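Putative immunoglobulin-blocking virulence protein (Mycoplasma mycoides subsp. capri, PDB 7ADK) probably acts as a mycoplasma virulence factor that blocks host immunoglobulins. Local coordinates at residues Asn225-Ser230 and Tyr284-Ala289; Asp191-Gly196 and Gly324-Asn329; Asn212-Glu217 and Glu232-Gln237. All coordinates share one frame; numbering follows the deposited sequence.

Contact 1: residues Asn225-Ser230 and Tyr284-Ala289; sequences NDILSS and YIWLIA
I227 and I285 meet side by side where two helices pack: 227-235, represented here by its beginning, and 280-288, by its last turn. The contact is almost entirely apolar, and no hydrogen bond crosses it. The two isoleucines pass each other in opposing directions, with CD1 of I227 4.0 Å from CG2 of I285. One turn further along its helix, S230 adds its methylene: CB of S230 is 4.2 Å from the same CG2 of I285, so a single branch methyl of I285 fits against residues i and i+3 of the partner helix. That CG2 is the branch of I285 anti to its backbone N.

The aromatic part belongs to W286. The backbone sets its CB beside I227, and the first torsion, with CG anti to the backbone N (chi1 -172°), turns the CD1 edge of the five-membered ring to the same methyl. CD1 of I227 thus comes to the edge of the indole, near the ring plane, and does not stack on a face. Around the same indole lie K263, in a cation-pi contact, and F277, whose ring is inclined by about 45°. All four touching residues are buried, joining the two helices within this helical region. The terminal methyl CD1 of I227 lies 4.0 Å from CB of W286 and 4.2 Å from its CD1.

Contact 2: residues Asp191-Gly196 and Gly324-Asn329; sequences DALSGG and GEIDSN
A single strand residue, I326, carries its whole side of this contact, splitting its two methyl-bearing branches between the consecutive helix residues A192 and L193. The arrangement is a helix end laid against a small antiparallel sheet: 191-194 is the last turn of helix 182-194, while strand 326-332 is the middle one of three, between 312-313 and 318-320.

CG1 of I326 stands anti to the carbonyl carbon (chi1 -60°) and extends onward to CD1, which reaches the leucine, while CG2 diverges to the alanine. The branch methyl CG2 of I326 sits 4.0 Å from CB of A192, and the terminal CD1 of I326 comes to 3.5 Å from CD2 of L193. The CA-CB bond of A192 is directed toward the strand; that of L193 is not, and only the end of its side chain swings in, running aslant to I326. No polar group crosses between the segments. I313 and A318 of the flanking strands also touch A192, so the alanine rests on all three strands of the sheet.

One residue after L193, at S194, the helix ends. G195 is the first residue to leave helical angles, with phi 92°, and G196 keeps phi positive. OG of S194 is bonded to the carbonyl O of K190 and forms an ST turn by accepting from N of G196, with OG of S194 and N of G196 3.1 Å apart.

Contact 3: residues Asn212-Glu217 and Glu232-Gln237; sequences NVFKEE and ESVARQ
The ring of F214 presents its edge to OG of S233 and CG1 of V234, both of which lie near the ring plane. CE1 of F214 is 3.6 Å from OG of S233, and the neighbouring CZ of F214 is 3.9 Å from CG1 of V234. To one side of the plane, over the rim, come S230 and I285; F242 and I288 touch the ring as well. The second flat group is the guanidinium of R236, which takes no part in the crossing: it curls back toward the carbonyl O of E232, with that oxygen and CA of S233 at its edge, and NE of R236 gives O of E232 only a weak hydrogen bond of 3.3 Å.

The contact joins two successive helices, 209-218 and 227-235. F214 does the reaching. Its CA-CB bond does not face the other helix, but with CG anti to the carbonyl carbon (chi1 -66°) the ring extends far enough for its outer carbons to arrive there. V234 meets it nearly at a right angle, offering one methyl branch.

No hydrogen bond spans the segments, and S233 OG does not depend on the ring for a partner: it bonds to the carbonyl O of S230, one turn earlier. Its position at the C-H rim of F214 probably suits the oxygen's partial negative charge. No polar bond therefore ties these two segments; their junction rests on one methyl contact and one contact of an oxygen with a C-H edge, the hydroxyl having the S230 carbonyl as its hydrogen-bond partner.

Following the chain from the N terminus, the first contact residues met are at the end of helix 182-194, which opens the widest loop; that loop closes only when strand 326-332 returns in contact 2. Contacts 1 and 3 both nest inside it. Helix 209-218 opens contact 3, and helix 227-235 begins contact 1 before its later turn closes contact 3; helix 280-288 then closes contact 1, so these two loops cross. They share helix 227-235, and the centres of contacts 1 and 3 are about 9 Å apart, joining three helices into one cluster. Contact 2 stands separately, its centre 22 Å from each of the others, tying a helix end to the three-stranded sheet.

Contact 1: residues Asn225-Ser230 and Tyr284-Ala289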
ATOM      1  N   ASN A 225       1.251 -32.193 -44.020  1.00 99.96           N
ATOM      2  CA  ASN A 225       1.470 -32.254 -42.576  1.00 99.96           C
ATOM      3  C   ASN A 225       2.452 -31.190 -42.040  1.00 99.96           C
ATOM      4  O   ASN A 225       2.685 -31.136 -40.836  1.00 99.96           O
ATOM      5  CB  ASN A 225       1.863 -33.680 -42.168  1.00 99.96           C
ATOM      6  CG  ASN A 225       0.920 -34.711 -42.754  1.00 99.96           C
ATOM      7  OD1 ASN A 225       1.165 -35.255 -43.819  1.00 99.96           O
ATOM      8  ND2 ASN A 225      -0.200 -34.958 -42.130  1.00 99.96           N
ATOM      9  N   ASP A 226       2.973 -30.282 -42.874  1.00 97.38           N
ATOM     10  CA  ASP A 226       3.629 -29.047 -42.409  1.00 97.38           C
ATOM     11  C   ASP A 226       2.648 -28.067 -41.719  1.00 97.38           C
ATOM     12  O   ASP A 226       3.077 -27.131 -41.056  1.00 97.38           O
ATOM     13  CB  ASP A 226       4.480 -28.398 -43.516  1.00 97.38           C
ATOM     14  CG  ASP A 226       3.740 -27.707 -44.665  1.00 97.38           C
ATOM     15  OD1 ASP A 226       2.521 -27.466 -44.575  1.00 97.38           O
ATOM     16  OD2 ASP A 226       4.398 -27.353 -45.662  1.00 97.38           O
ATOM     17  N   ILE A 227       1.341 -28.352 -41.776  1.00 94.86           N
ATOM     18  CA  ILE A 227       0.313 -27.843 -40.850  1.00 94.86           C
ATOM     19  C   ILE A 227       0.785 -27.927 -39.387  1.00 94.86           C
ATOM     20  O   ILE A 227       0.498 -27.016 -38.605  1.00 94.86           O
ATOM     21  CB  ILE A 227      -0.997 -28.635 -41.095  1.00 94.86           C
ATOM     22  CG1 ILE A 227      -1.754 -28.143 -42.341  1.00 94.86           C
ATOM     23  CG2 ILE A 227      -1.947 -28.659 -39.900  1.00 94.86           C
ATOM     24  CD1 ILE A 227      -2.495 -26.813 -42.201  1.00 94.86           C
ATOM     25  N   LEU A 228       1.573 -28.946 -39.029  1.00 93.92           N
ATOM     26  CA  LEU A 228       2.174 -29.078 -37.701  1.00 93.92           C
ATOM     27  C   LEU A 228       3.084 -27.890 -37.314  1.00 93.92           C
ATOM     28  O   LEU A 228       3.049 -27.438 -36.171  1.00 93.92           O
ATOM     29  CB  LEU A 228       2.916 -30.423 -37.668  1.00 93.92           C
ATOM     30  CG  LEU A 228       3.535 -30.810 -36.314  1.00 93.92           C
ATOM     31  CD1 LEU A 228       3.503 -32.319 -36.148  1.00 93.92           C
ATOM     32  CD2 LEU A 228       4.999 -30.386 -36.198  1.00 93.92           C
ATOM     33  N   SER A 229       3.864 -27.347 -38.253  1.00 91.59           N
ATOM     34  CA  SER A 229       4.729 -26.179 -38.036  1.00 91.59           C
ATOM     35  C   SER A 229       3.950 -24.860 -37.948  1.00 91.59           C
ATOM     36  O   SER A 229       4.308 -24.002 -37.149  1.00 91.59           O
ATOM     37  CB  SER A 229       5.804 -26.096 -39.120  1.00 91.59           C
ATOM     38  OG  SER A 229       6.621 -27.250 -39.118  1.00 91.59           O
ATOM     39  N   SER A 230       2.824 -24.703 -38.658  1.00 87.33           N
ATOM     40  CA  SER A 230       1.912 -23.560 -38.459  1.00 87.33           C
ATOM     41  C   SER A 230       1.286 -23.563 -37.059  1.00 87.33           C
ATOM     42  O   SER A 230       1.269 -22.513 -36.427  1.00 87.33           O
ATOM     43  CB  SER A 230       0.824 -23.499 -39.525  1.00 87.33           C
ATOM     44  OG  SER A 230       1.262 -22.968 -40.711  1.00 87.33           O
ATOM     45  N   TYR A 284      -8.684 -25.712 -38.627  1.00 89.68           N
ATOM     46  CA  TYR A 284      -9.340 -24.495 -39.111  1.00 89.68           C
ATOM     47  C   TYR A 284      -8.323 -23.414 -39.548  1.00 89.68           C
ATOM     48  O   TYR A 284      -8.656 -22.548 -40.349  1.00 89.68           O
ATOM     49  CB  TYR A 284     -10.598 -24.237 -38.253  1.00 89.68           C
ATOM     50  CG  TYR A 284     -10.617 -23.511 -36.922  1.00 89.68           C
ATOM     51  CD1 TYR A 284     -10.030 -24.097 -35.796  1.00 89.68           C
ATOM     52  CD2 TYR A 284     -11.754 -22.719 -36.676  1.00 89.68           C
ATOM     53  CE1 TYR A 284     -10.385 -23.752 -34.481  1.00 89.68           C
ATOM     54  CE2 TYR A 284     -12.169 -22.395 -35.376  1.00 89.68           C
ATOM     55  CZ  TYR A 284     -11.464 -22.884 -34.264  1.00 89.68           C
ATOM     56  OH  TYR A 284     -11.854 -22.568 -33.008  1.00 89.68           O
ATOM     57  N   ILE A 285      -7.024 -23.615 -39.258  1.00 84.49           N
ATOM     58  CA  ILE A 285      -5.874 -23.043 -39.997  1.00 84.49           C
ATOM     59  C   ILE A 285      -5.924 -23.372 -41.502  1.00 84.49           C
ATOM     60  O   ILE A 285      -5.648 -22.524 -42.352  1.00 84.49           O
ATOM     61  CB  ILE A 285      -4.532 -23.531 -39.375  1.00 84.49           C
ATOM     62  CG1 ILE A 285      -4.264 -22.790 -38.048  1.00 84.49           C
ATOM     63  CG2 ILE A 285      -3.318 -23.346 -40.302  1.00 84.49           C
ATOM     64  CD1 ILE A 285      -3.072 -23.293 -37.231  1.00 84.49           C
ATOM     65  N   TRP A 286      -6.278 -24.602 -41.868  1.00 86.63           N
ATOM     66  CA  TRP A 286      -6.387 -25.029 -43.258  1.00 86.63           C
ATOM     67  C   TRP A 286      -7.614 -24.424 -43.953  1.00 86.63           C
ATOM     68  O   TRP A 286      -7.655 -24.395 -45.181  1.00 86.63           O
ATOM     69  CB  TRP A 286      -6.319 -26.566 -43.332  1.00 86.63           C
ATOM     70  CG  TRP A 286      -6.233 -27.188 -44.689  1.00 86.63           C
ATOM     71  CD1 TRP A 286      -5.111 -27.382 -45.412  1.00 86.63           C
ATOM     72  CD2 TRP A 286      -7.312 -27.728 -45.501  1.00 86.63           C
ATOM     73  NE1 TRP A 286      -5.439 -27.889 -46.648  1.00 86.63           N
ATOM     74  CE2 TRP A 286      -6.789 -28.079 -46.775  1.00 86.63           C
ATOM     75  CE3 TRP A 286      -8.677 -27.990 -45.280  1.00 86.63           C
ATOM     76  CZ2 TRP A 286      -7.600 -28.546 -47.813  1.00 86.63           C
ATOM     77  CZ3 TRP A 286      -9.481 -28.543 -46.291  1.00 86.63           C
ATOM     78  CH2 TRP A 286      -8.959 -28.778 -47.569  1.00 86.63           C
ATOM     79  N   LEU A 287      -8.609 -23.886 -43.242  1.00 82.88           N
ATOM     80  CA  LEU A 287      -9.678 -23.091 -43.866  1.00 82.88           C
ATOM     81  C   LEU A 287      -9.158 -21.706 -44.259  1.00 82.88           C
ATOM     82  O   LEU A 287      -9.138 -21.392 -45.437  1.00 82.88           O
ATOM     83  CB  LEU A 287     -10.948 -23.006 -42.996  1.00 82.88           C
ATOM     84  CG  LEU A 287     -11.944 -24.171 -43.009  1.00 82.88           C
ATOM     85  CD1 LEU A 287     -12.341 -24.568 -44.415  1.00 82.88           C
ATOM     86  CD2 LEU A 287     -11.455 -25.403 -42.295  1.00 82.88           C
ATOM     87  N   ILE A 288      -8.669 -20.904 -43.319  1.00 80.91           N
ATOM     88  CA  ILE A 288      -8.154 -19.553 -43.589  1.00 80.91           C
ATOM     89  C   ILE A 288      -7.047 -19.547 -44.649  1.00 80.91           C
ATOM     90  O   ILE A 288      -7.083 -18.716 -45.550  1.00 80.91           O
ATOM     91  CB  ILE A 288      -7.706 -18.847 -42.286  1.00 80.91           C
ATOM     92  CG1 ILE A 288      -6.571 -19.573 -41.541  1.00 80.91           C
ATOM     93  CG2 ILE A 288      -8.907 -18.676 -41.366  1.00 80.91           C
ATOM     94  CD1 ILE A 288      -6.172 -18.988 -40.191  1.00 80.91           C
ATOM     95  N   ALA A 289      -6.120 -20.510 -44.636  1.00 83.36           N
ATOM     96  CA  ALA A 289      -5.070 -20.624 -45.648  1.00 83.36           C
ATOM     97  C   ALA A 289      -5.553 -21.100 -47.042  1.00 83.36           C
ATOM     98  O   ALA A 289      -4.737 -21.229 -47.950  1.00 83.36           O
ATOM     99  CB  ALA A 289      -3.966 -21.510 -45.092  1.00 83.36           C
TER

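Contact 2: residues Asp191-Gly196 and Gly324-Asn329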
ATOM      1  N   ASP A 191     -11.298  -2.898 -49.697  1.00 88.37           N
ATOM      2  CA  ASP A 191     -10.389  -2.303 -48.702  1.00 88.37           C
ATOM      3  C   ASP A 191     -10.282  -3.129 -47.414  1.00 88.37           C
ATOM      4  O   ASP A 191      -9.185  -3.347 -46.907  1.00 88.37           O
ATOM      5  CB  ASP A 191     -10.810  -0.868 -48.363  1.00 88.37           C
ATOM      6  CG  ASP A 191     -10.361   0.197 -49.360  1.00 88.37           C
ATOM      7  OD1 ASP A 191      -9.546  -0.092 -50.250  1.00 88.37           O
ATOM      8  OD2 ASP A 191     -10.746   1.371 -49.186  1.00 88.37           O
ATOM      9  N   ALA A 192     -11.392  -3.668 -46.906  1.00 80.47           N
ATOM     10  CA  ALA A 192     -11.370  -4.524 -45.727  1.00 80.47           C
ATOM     11  C   ALA A 192     -10.622  -5.848 -45.950  1.00 80.47           C
ATOM     12  O   ALA A 192     -10.086  -6.409 -44.997  1.00 80.47           O
ATOM     13  CB  ALA A 192     -12.812  -4.763 -45.295  1.00 80.47           C
ATOM     14  N   LEU A 193     -10.558  -6.350 -47.189  1.00 81.12           N
ATOM     15  CA  LEU A 193      -9.800  -7.557 -47.541  1.00 81.12           C
ATOM     16  C   LEU A 193      -8.303  -7.281 -47.723  1.00 81.12           C
ATOM     17  O   LEU A 193      -7.480  -8.049 -47.240  1.00 81.12           O
ATOM     18  CB  LEU A 193     -10.411  -8.214 -48.786  1.00 81.12           C
ATOM     19  CG  LEU A 193     -11.893  -8.591 -48.646  1.00 81.12           C
ATOM     20  CD1 LEU A 193     -12.356  -9.342 -49.886  1.00 81.12           C
ATOM     21  CD2 LEU A 193     -12.175  -9.426 -47.405  1.00 81.12           C
ATOM     22  N   SER A 194      -7.945  -6.181 -48.388  1.00 84.77           N
ATOM     23  CA  SER A 194      -6.553  -5.826 -48.736  1.00 84.77           C
ATOM     24  C   SER A 194      -5.790  -5.023 -47.679  1.00 84.77           C
ATOM     25  O   SER A 194      -4.560  -5.009 -47.678  1.00 84.77           O
ATOM     26  CB  SER A 194      -6.554  -5.021 -50.031  1.00 84.77           C
ATOM     27  OG  SER A 194      -7.317  -3.845 -49.891  1.00 84.77           O
ATOM     28  N   GLY A 195      -6.502  -4.325 -46.798  1.00 85.46           N
ATOM     29  CA  GLY A 195      -5.972  -3.270 -45.937  1.00 85.46           C
ATOM     30  C   GLY A 195      -6.090  -1.865 -46.542  1.00 85.46           C
ATOM     31  O   GLY A 195      -5.806  -0.887 -45.864  1.00 85.46           O
ATOM     32  N   GLY A 196      -6.503  -1.729 -47.800  1.00 87.94           N
ATOM     33  CA  GLY A 196      -6.484  -0.454 -48.515  1.00 87.94           C
ATOM     34  C   GLY A 196      -5.062   0.096 -48.695  1.00 87.94           C
ATOM     35  O   GLY A 196      -4.099  -0.671 -48.742  1.00 87.94           O
ATOM     36  N   GLY A 324     -21.294 -15.274 -45.162  1.00 91.14           N
ATOM     37  CA  GLY A 324     -20.327 -14.954 -46.218  1.00 91.14           C
ATOM     38  C   GLY A 324     -20.371 -13.487 -46.634  1.00 91.14           C
ATOM     39  O   GLY A 324     -20.502 -13.161 -47.811  1.00 91.14           O
ATOM     40  N   GLU A 325     -20.302 -12.597 -45.653  1.00 89.57           N
ATOM     41  CA  GLU A 325     -20.406 -11.152 -45.836  1.00 89.57           C
ATOM     42  C   GLU A 325     -19.540 -10.415 -44.804  1.00 89.57           C
ATOM     43  O   GLU A 325     -19.318 -10.908 -43.698  1.00 89.57           O
ATOM     44  CB  GLU A 325     -21.887 -10.743 -45.791  1.00 89.57           C
ATOM     45  CG  GLU A 325     -22.564 -11.172 -44.488  1.00 89.57           C
ATOM     46  CD  GLU A 325     -24.042 -10.787 -44.400  1.00 89.57           C
ATOM     47  OE1 GLU A 325     -24.787 -10.970 -45.382  1.00 89.57           O
ATOM     48  OE2 GLU A 325     -24.478 -10.296 -43.339  1.00 89.57           O
ATOM     49  N   ILE A 326     -19.014  -9.256 -45.193  1.00 84.57           N
ATOM     50  CA  ILE A 326     -18.035  -8.479 -44.431  1.00 84.57           C
ATOM     51  C   ILE A 326     -18.751  -7.528 -43.464  1.00 84.57           C
ATOM     52  O   ILE A 326     -19.638  -6.776 -43.856  1.00 84.57           O
ATOM     53  CB  ILE A 326     -17.079  -7.725 -45.376  1.00 84.57           C
ATOM     54  CG1 ILE A 326     -16.306  -8.696 -46.282  1.00 84.57           C
ATOM     55  CG2 ILE A 326     -16.109  -6.847 -44.589  1.00 84.57           C
ATOM     56  CD1 ILE A 326     -15.388  -7.981 -47.272  1.00 84.57           C
ATOM     57  N   ASP A 327     -18.337  -7.540 -42.205  1.00 85.14           N
ATOM     58  CA  ASP A 327     -18.889  -6.803 -41.067  1.00 85.14           C
ATOM     59  C   ASP A 327     -17.734  -6.236 -40.222  1.00 85.14           C
ATOM     60  O   ASP A 327     -16.576  -6.562 -40.478  1.00 85.14           O
ATOM     61  CB  ASP A 327     -19.787  -7.767 -40.278  1.00 85.14           C
ATOM     62  CG  ASP A 327     -20.798  -7.074 -39.360  1.00 85.14           C
ATOM     63  OD1 ASP A 327     -21.645  -7.792 -38.781  1.00 85.14           O
ATOM     64  OD2 ASP A 327     -20.783  -5.824 -39.265  1.00 85.14           O
ATOM     65  N   SER A 328     -17.974  -5.374 -39.239  1.00 80.46           N
ATOM     66  CA  SER A 328     -16.883  -4.877 -38.385  1.00 80.46           C
ATOM     67  C   SER A 328     -17.312  -4.528 -36.967  1.00 80.46           C
ATOM     68  O   SER A 328     -18.491  -4.377 -36.666  1.00 80.46           O
ATOM     69  CB  SER A 328     -16.119  -3.722 -39.050  1.00 80.46           C
ATOM     70  OG  SER A 328     -16.766  -2.482 -38.933  1.00 80.46           O
ATOM     71  N   ASN A 329     -16.320  -4.420 -36.084  1.00 79.11           N
ATOM     72  CA  ASN A 329     -16.448  -3.838 -34.749  1.00 79.11           C
ATOM     73  C   ASN A 329     -15.772  -2.450 -34.669  1.00 79.11           C
ATOM     74  O   ASN A 329     -15.249  -2.068 -33.629  1.00 79.11           O
ATOM     75  CB  ASN A 329     -15.988  -4.870 -33.699  1.00 79.11           C
ATOM     76  CG  ASN A 329     -14.549  -5.347 -33.832  1.00 79.11           C
ATOM     77  OD1 ASN A 329     -13.645  -4.639 -34.238  1.00 79.11           O
ATOM     78  ND2 ASN A 329     -14.280  -6.581 -33.471  1.00 79.11           N
TER

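Contact 3: residues Asn212-Glu217 and Glu232-Gln237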
ATOM      1  N   ASN A 212      -0.323 -13.931 -43.712  1.00 76.67           N
ATOM      2  CA  ASN A 212       0.874 -13.915 -44.555  1.00 76.67           C
ATOM      3  C   ASN A 212       1.947 -14.919 -44.100  1.00 76.67           C
ATOM      4  O   ASN A 212       2.664 -15.466 -44.935  1.00 76.67           O
ATOM      5  CB  ASN A 212       1.439 -12.490 -44.599  1.00 76.67           C
ATOM      6  CG  ASN A 212       0.521 -11.457 -45.201  1.00 76.67           C
ATOM      7  OD1 ASN A 212      -0.562 -11.725 -45.653  1.00 76.67           O
ATOM      8  ND2 ASN A 212       0.955 -10.236 -45.273  1.00 76.67           N
ATOM      9  N   VAL A 213       2.060 -15.193 -42.804  1.00 79.20           N
ATOM     10  CA  VAL A 213       2.949 -16.232 -42.273  1.00 79.20           C
ATOM     11  C   VAL A 213       2.414 -17.632 -42.579  1.00 79.20           C
ATOM     12  O   VAL A 213       3.202 -18.529 -42.879  1.00 79.20           O
ATOM     13  CB  VAL A 213       3.178 -16.015 -40.771  1.00 79.20           C
ATOM     14  CG1 VAL A 213       3.832 -17.191 -40.052  1.00 79.20           C
ATOM     15  CG2 VAL A 213       4.102 -14.825 -40.580  1.00 79.20           C
ATOM     16  N   PHE A 214       1.095 -17.834 -42.587  1.00 79.30           N
ATOM     17  CA  PHE A 214       0.517 -19.099 -43.036  1.00 79.30           C
ATOM     18  C   PHE A 214       0.591 -19.275 -44.555  1.00 79.30           C
ATOM     19  O   PHE A 214       0.994 -20.347 -45.003  1.00 79.30           O
ATOM     20  CB  PHE A 214      -0.902 -19.271 -42.491  1.00 79.30           C
ATOM     21  CG  PHE A 214      -1.049 -19.428 -40.982  1.00 79.30           C
ATOM     22  CD1 PHE A 214       0.054 -19.590 -40.117  1.00 79.30           C
ATOM     23  CD2 PHE A 214      -2.338 -19.410 -40.426  1.00 79.30           C
ATOM     24  CE1 PHE A 214      -0.132 -19.723 -38.735  1.00 79.30           C
ATOM     25  CE2 PHE A 214      -2.520 -19.534 -39.040  1.00 79.30           C
ATOM     26  CZ  PHE A 214      -1.420 -19.692 -38.194  1.00 79.30           C
ATOM     27  N   LYS A 215       0.296 -18.261 -45.375  1.00 85.03           N
ATOM     28  CA  LYS A 215       0.348 -18.433 -46.837  1.00 85.03           C
ATOM     29  C   LYS A 215       1.765 -18.734 -47.343  1.00 85.03           C
ATOM     30  O   LYS A 215       1.925 -19.551 -48.246  1.00 85.03           O
ATOM     31  CB  LYS A 215      -0.363 -17.277 -47.563  1.00 85.03           C
ATOM     32  CG  LYS A 215       0.505 -16.064 -47.903  1.00 85.03           C
ATOM     33  CD  LYS A 215      -0.296 -14.874 -48.444  1.00 85.03           C
ATOM     34  CE  LYS A 215      -0.994 -15.203 -49.766  1.00 85.03           C
ATOM     35  NZ  LYS A 215      -1.662 -14.033 -50.374  1.00 85.03           N
ATOM     36  N   GLU A 216       2.798 -18.150 -46.737  1.00 91.96           N
ATOM     37  CA  GLU A 216       4.200 -18.403 -47.092  1.00 91.96           C
ATOM     38  C   GLU A 216       4.653 -19.841 -46.797  1.00 91.96           C
ATOM     39  O   GLU A 216       5.483 -20.376 -47.523  1.00 91.96           O
ATOM     40  CB  GLU A 216       5.096 -17.366 -46.403  1.00 91.96           C
ATOM     41  CG  GLU A 216       6.576 -17.395 -46.820  1.00 91.96           C
ATOM     42  CD  GLU A 216       7.500 -18.342 -46.031  1.00 91.96           C
ATOM     43  OE1 GLU A 216       7.122 -18.870 -44.968  1.00 91.96           O
ATOM     44  OE2 GLU A 216       8.650 -18.534 -46.461  1.00 91.96           O
ATOM     45  N   GLU A 217       4.068 -20.510 -45.802  1.00 92.50           N
ATOM     46  CA  GLU A 217       4.371 -21.908 -45.492  1.00 92.50           C
ATOM     47  C   GLU A 217       3.667 -22.876 -46.459  1.00 92.50           C
ATOM     48  O   GLU A 217       4.290 -23.818 -46.938  1.00 92.50           O
ATOM     49  CB  GLU A 217       4.042 -22.195 -44.018  1.00 92.50           C
ATOM     50  CG  GLU A 217       4.523 -23.551 -43.495  1.00 92.50           C
ATOM     51  CD  GLU A 217       6.022 -23.632 -43.182  1.00 92.50           C
ATOM     52  OE1 GLU A 217       6.829 -22.884 -43.768  1.00 92.50           O
ATOM     53  OE2 GLU A 217       6.414 -24.462 -42.333  1.00 92.50           O
ATOM     54  N   GLU A 232       2.764 -24.947 -34.386  1.00 91.44           N
ATOM     55  CA  GLU A 232       3.903 -24.568 -33.545  1.00 91.44           C
ATOM     56  C   GLU A 232       4.130 -23.036 -33.528  1.00 91.44           C
ATOM     57  O   GLU A 232       4.444 -22.446 -32.495  1.00 91.44           O
ATOM     58  CB  GLU A 232       5.110 -25.381 -34.037  1.00 91.44           C
ATOM     59  CG  GLU A 232       6.351 -25.333 -33.167  1.00 91.44           C
ATOM     60  CD  GLU A 232       7.316 -26.496 -33.396  1.00 91.44           C
ATOM     61  OE1 GLU A 232       7.501 -26.941 -34.542  1.00 91.44           O
ATOM     62  OE2 GLU A 232       7.936 -26.964 -32.421  1.00 91.44           O
ATOM     63  N   SER A 233       3.876 -22.355 -34.651  1.00 86.03           N
ATOM     64  CA  SER A 233       3.857 -20.887 -34.737  1.00 86.03           C
ATOM     65  C   SER A 233       2.638 -20.213 -34.092  1.00 86.03           C
ATOM     66  O   SER A 233       2.469 -19.005 -34.243  1.00 86.03           O
ATOM     67  CB  SER A 233       4.107 -20.401 -36.168  1.00 86.03           C
ATOM     68  OG  SER A 233       2.958 -20.430 -36.972  1.00 86.03           O
ATOM     69  N   VAL A 234       1.817 -20.933 -33.319  1.00 87.35           N
ATOM     70  CA  VAL A 234       0.799 -20.346 -32.419  1.00 87.35           C
ATOM     71  C   VAL A 234       0.948 -20.767 -30.945  1.00 87.35           C
ATOM     72  O   VAL A 234       0.412 -20.102 -30.067  1.00 87.35           O
ATOM     73  CB  VAL A 234      -0.644 -20.509 -32.937  1.00 87.35           C
ATOM     74  CG1 VAL A 234      -0.757 -20.189 -34.423  1.00 87.35           C
ATOM     75  CG2 VAL A 234      -1.288 -21.873 -32.719  1.00 87.35           C
ATOM     76  N   ALA A 235       1.725 -21.806 -30.635  1.00 89.64           N
ATOM     77  CA  ALA A 235       2.050 -22.198 -29.263  1.00 89.64           C
ATOM     78  C   ALA A 235       3.340 -21.554 -28.699  1.00 89.64           C
ATOM     79  O   ALA A 235       3.458 -21.376 -27.482  1.00 89.64           O
ATOM     80  CB  ALA A 235       2.145 -23.710 -29.223  1.00 89.64           C
ATOM     81  N   ARG A 236       4.324 -21.223 -29.546  1.00 94.41           N
ATOM     82  CA  ARG A 236       5.679 -20.837 -29.083  1.00 94.41           C
ATOM     83  C   ARG A 236       5.764 -19.486 -28.369  1.00 94.41           C
ATOM     84  O   ARG A 236       6.311 -19.393 -27.270  1.00 94.41           O
ATOM     85  CB  ARG A 236       6.670 -20.846 -30.256  1.00 94.41           C
ATOM     86  CG  ARG A 236       7.208 -22.245 -30.569  1.00 94.41           C
ATOM     87  CD  ARG A 236       8.201 -22.200 -31.726  1.00 94.41           C
ATOM     88  NE  ARG A 236       7.579 -21.735 -32.980  1.00 94.41           N
ATOM     89  CZ  ARG A 236       8.213 -21.326 -34.060  1.00 94.41           C
ATOM     90  NH1 ARG A 236       9.496 -21.259 -34.117  1.00 94.41           N
ATOM     91  NH2 ARG A 236       7.578 -20.966 -35.126  1.00 94.41           N
ATOM     92  N   GLN A 237       5.261 -18.442 -29.019  1.00 93.86           N
ATOM     93  CA  GLN A 237       5.389 -17.034 -28.594  1.00 93.86           C
ATOM     94  C   GLN A 237       4.181 -16.203 -29.072  1.00 93.86           C
ATOM     95  O   GLN A 237       3.808 -15.221 -28.438  1.00 93.86           O
ATOM     96  CB  GLN A 237       6.732 -16.473 -29.139  1.00 93.86           C
ATOM     97  CG  GLN A 237       7.171 -15.075 -28.652  1.00 93.86           C
ATOM     98  CD  GLN A 237       7.875 -15.010 -27.296  1.00 93.86           C
ATOM     99  OE1 GLN A 237       8.547 -15.922 -26.838  1.00 93.86           O
ATOM    100  NE2 GLN A 237       7.787 -13.908 -26.603  1.00 93.86           N
TER